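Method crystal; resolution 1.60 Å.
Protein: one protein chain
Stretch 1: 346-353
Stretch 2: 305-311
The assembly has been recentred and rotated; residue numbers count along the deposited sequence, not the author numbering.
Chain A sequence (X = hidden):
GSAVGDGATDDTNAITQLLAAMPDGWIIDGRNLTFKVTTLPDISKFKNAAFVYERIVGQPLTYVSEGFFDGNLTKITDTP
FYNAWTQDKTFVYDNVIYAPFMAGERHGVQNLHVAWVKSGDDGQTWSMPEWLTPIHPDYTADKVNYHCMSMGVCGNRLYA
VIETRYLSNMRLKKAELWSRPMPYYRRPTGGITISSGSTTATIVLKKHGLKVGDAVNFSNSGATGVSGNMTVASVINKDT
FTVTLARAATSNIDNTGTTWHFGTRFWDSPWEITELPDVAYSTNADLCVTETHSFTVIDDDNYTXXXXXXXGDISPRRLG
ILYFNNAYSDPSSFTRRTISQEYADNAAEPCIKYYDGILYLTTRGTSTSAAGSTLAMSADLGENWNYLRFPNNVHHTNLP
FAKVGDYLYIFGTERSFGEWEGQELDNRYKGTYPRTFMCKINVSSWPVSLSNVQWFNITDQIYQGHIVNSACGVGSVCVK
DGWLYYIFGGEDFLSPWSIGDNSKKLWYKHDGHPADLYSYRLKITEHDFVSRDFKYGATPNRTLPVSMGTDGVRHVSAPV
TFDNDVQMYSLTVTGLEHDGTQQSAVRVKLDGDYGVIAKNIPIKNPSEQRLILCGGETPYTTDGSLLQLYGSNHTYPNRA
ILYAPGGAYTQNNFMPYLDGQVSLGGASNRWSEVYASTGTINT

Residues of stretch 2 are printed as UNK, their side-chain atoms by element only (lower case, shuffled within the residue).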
# COMPACT_ATOMS: atom_id res chain seq x y z
N ASN A 346 -36.93 -2.07 -26.69
CA ASN A 346 -36.52 -2.47 -25.33
C ASN A 346 -35.13 -3.11 -25.25
O ASN A 346 -34.92 -4.06 -24.49
CB ASN A 346 -37.54 -3.47 -24.77
CG ASN A 346 -38.97 -2.94 -24.83
OD1 ASN A 346 -39.87 -3.53 -25.46
ND2 ASN A 346 -39.17 -1.80 -24.21
N ALA A 347 -34.18 -2.58 -26.01
CA ALA A 347 -32.84 -3.16 -26.08
C ALA A 347 -31.77 -2.08 -26.07
O ALA A 347 -32.04 -0.91 -26.39
CB ALA A 347 -32.72 -4.07 -27.33
N ALA A 348 -30.54 -2.47 -25.71
CA ALA A 348 -29.43 -1.54 -25.57
C ALA A 348 -28.12 -2.33 -25.64
O ALA A 348 -28.13 -3.56 -25.57
CB ALA A 348 -29.50 -0.86 -24.18
N GLU A 349 -27.02 -1.58 -25.78
CA GLU A 349 -25.69 -2.09 -25.44
C GLU A 349 -25.34 -3.44 -26.03
O GLU A 349 -25.10 -4.41 -25.30
CB GLU A 349 -25.54 -2.12 -23.91
CG GLU A 349 -25.47 -0.70 -23.36
CD GLU A 349 -25.47 -0.63 -21.84
OE1 GLU A 349 -25.52 -1.69 -21.17
OE2 GLU A 349 -25.43 0.50 -21.30
N PRO A 350 -25.29 -3.52 -27.36
CA PRO A 350 -24.88 -4.77 -28.00
C PRO A 350 -23.42 -5.14 -27.71
O PRO A 350 -22.56 -4.26 -27.77
CB PRO A 350 -25.04 -4.47 -29.50
CG PRO A 350 -24.87 -2.95 -29.58
CD PRO A 350 -25.58 -2.45 -28.34
N CYS A 351 -23.17 -6.41 -27.41
CA CYS A 351 -21.79 -6.90 -27.38
C CYS A 351 -21.63 -7.57 -28.72
O CYS A 351 -22.49 -8.36 -29.15
CB CYS A 351 -21.60 -7.93 -26.27
SG CYS A 351 -21.61 -7.17 -24.61
N ILE A 352 -20.53 -7.26 -29.40
CA ILE A 352 -20.33 -7.83 -30.74
C ILE A 352 -18.94 -8.45 -30.86
O ILE A 352 -17.96 -7.89 -30.37
CB ILE A 352 -20.49 -6.77 -31.86
CG1 ILE A 352 -19.62 -5.54 -31.62
CG2 ILE A 352 -21.96 -6.36 -31.96
CD1 ILE A 352 -19.64 -4.53 -32.81
N LYS A 353 -18.87 -9.62 -31.50
CA LYS A 353 -17.58 -10.28 -31.73
C LYS A 353 -17.61 -11.01 -33.07
O LYS A 353 -18.57 -11.70 -33.39
CB LYS A 353 -17.25 -11.28 -30.62
CG LYS A 353 -16.98 -10.62 -29.24
CD LYS A 353 -15.70 -9.77 -29.28
CE LYS A 353 -15.51 -8.88 -28.01
NZ LYS A 353 -16.71 -7.90 -27.86
N UNK A 305 -13.27 -2.75 -38.82
CA UNK A 305 -13.80 -3.12 -37.50
C UNK A 305 -15.20 -2.56 -37.30
O UNK A 305 -15.70 -1.77 -38.10
c UNK A 305 -12.83 -2.74 -36.36
c UNK A 305 -10.87 0.55 -36.02
c UNK A 305 -13.52 -0.32 -35.83
c UNK A 305 -12.53 -1.25 -36.20
c UNK A 305 -11.85 1.48 -35.72
c UNK A 305 -11.21 -0.80 -36.26
c UNK A 305 -13.20 1.04 -35.61
N UNK A 306 -15.86 -3.02 -36.24
CA UNK A 306 -17.21 -2.58 -35.97
C UNK A 306 -17.29 -2.13 -34.50
O UNK A 306 -16.61 -2.69 -33.63
c UNK A 306 -18.21 -3.69 -36.23
N UNK A 307 -18.14 -1.14 -34.24
CA UNK A 307 -18.39 -0.64 -32.88
C UNK A 307 -19.89 -0.78 -32.65
O UNK A 307 -20.68 -0.48 -33.54
c UNK A 307 -18.01 0.85 -32.82
c UNK A 307 -16.47 1.02 -32.90
c UNK A 307 -18.62 1.58 -31.61
N UNK A 308 -20.31 -1.28 -31.48
CA UNK A 308 -21.74 -1.40 -31.25
C UNK A 308 -22.35 -0.05 -30.89
O UNK A 308 -21.67 0.86 -30.39
N UNK A 309 -23.64 0.10 -31.13
CA UNK A 309 -24.31 1.33 -30.65
C UNK A 309 -25.81 1.10 -30.53
O UNK A 309 -26.37 0.13 -31.08
c UNK A 309 -27.07 3.34 -33.89
o UNK A 309 -27.69 2.50 -36.07
c UNK A 309 -25.69 1.71 -35.03
c UNK A 309 -24.83 1.70 -33.93
c UNK A 309 -25.06 2.53 -32.82
c UNK A 309 -26.18 3.34 -32.81
c UNK A 309 -26.81 2.52 -34.99
c UNK A 309 -24.08 2.52 -31.63
N UNK A 310 -26.45 1.98 -29.77
CA UNK A 310 -27.91 2.01 -29.81
C UNK A 310 -28.42 3.41 -29.55
O UNK A 310 -27.71 4.29 -29.00
c UNK A 310 -27.74 2.03 -25.36
n UNK A 310 -29.03 2.34 -25.38
c UNK A 310 -28.52 1.52 -27.36
n UNK A 310 -27.41 1.55 -26.55
c UNK A 310 -29.54 2.02 -26.62
c UNK A 310 -28.49 1.01 -28.77
N UNK A 311 -29.67 3.61 -29.97
CA UNK A 311 -30.45 4.76 -29.58
C UNK A 311 -31.53 4.22 -28.66
O UNK A 311 -32.39 3.43 -29.11
c UNK A 311 -32.40 6.13 -30.49
o UNK A 311 -32.53 6.73 -29.42
c UNK A 311 -31.09 5.41 -30.83
n UNK A 311 -33.38 6.07 -31.42

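Position 305 opens the hidden strand with seven side-chain carbons, one leading into a ring of six, and no oxygen on that ring. Its CB is 7.9 Å from Ile-352 CD1, too far for contact. An all-carbon six-membered ring on a single methylene is Phe-305, whose packing is settled elsewhere in the structure.

Position 306 carries one carbon and nothing more. Its CA-to-CB bond points toward the other strand, and that CB lies 3.8 Å from Ile-352 CD1, a methyl-to-methyl contact. A single carbon means Ala-306. Its backbone is used too: the carbonyl O of Ala-306 sits 3.6 Å from Ile-352 CD1.

At position 307 there are three carbons, the first carrying the other two. This beta-branched group points away, and what touches stretch 1 is backbone: the carbonyl C of 307 is 3.8 Å from Ile-352 CD1. The short fork identifies Val-307, with chi1 in the t well.

Position 308 has no side-chain atoms, so it is Gly-308. Here the absence does work. A CB built in ideal geometry would point toward stretch 1 and come within 3.0 Å of Pro-350 CG, a clash. With that space free, the proline ring settles against bare backbone, Pro-350 CG lying 3.9 Å from Gly-308 CA, while Ile-352 CD1 comes within 3.6 Å of Gly-308 N.

Position 309 shows seven carbons and one oxygen: a methylene, then a six-carbon ring with the oxygen attached to it. The CA-to-CB bond points away, and CB of 309 is 5.9 Å from Pro-350 CG, but the backbone N of 309 meets Pro-350 CG at 3.6 Å. A hydroxylated aromatic ring is Tyr-309.

Position 310 has a methylene followed by a five-membered ring of three carbons and two nitrogens. Its CA-to-CB bond points toward stretch 1. Ala-348 CB lies over one face of the ring, 3.6 Å from its centroid and 18° off the normal, a CH-pi contact, and one ring nitrogen approaches Glu-349 N. The imidazole makes this His-310. Ala-348 CB is 3.4 Å from His-310 NE2, and His-310 ND1 is 3.2 Å from Glu-349 N.

Position 311 ends the stretch with two carbons, the second bearing one oxygen and one nitrogen. Its CA-to-CB bond points away and the side chain makes no contact with stretch 1. That terminal amide is Asn-311, and its polar atoms find hydrogen bonds outside this contact.

The two strands run antiparallel, at 172°, with axes 5.8 Å apart at their closest, yet no clear hydrogen bond links them. Packing accounts for most of the contacts. Alternation along the hidden strand sends 306 and 310 toward the partner, with 308 aligned with them but empty, while 307, 309 and 311 turn away. Opposite, Pro-350 and Ile-352 point inward. The rule is one of matched pairs: a small methyl receives the isoleucine tip, a vacant site receives the proline, and a flat ring receives an alanine methyl. The two stretches together bury 325 Å², both sides summed.

Stretch 2 (305-311) FAVGYHN
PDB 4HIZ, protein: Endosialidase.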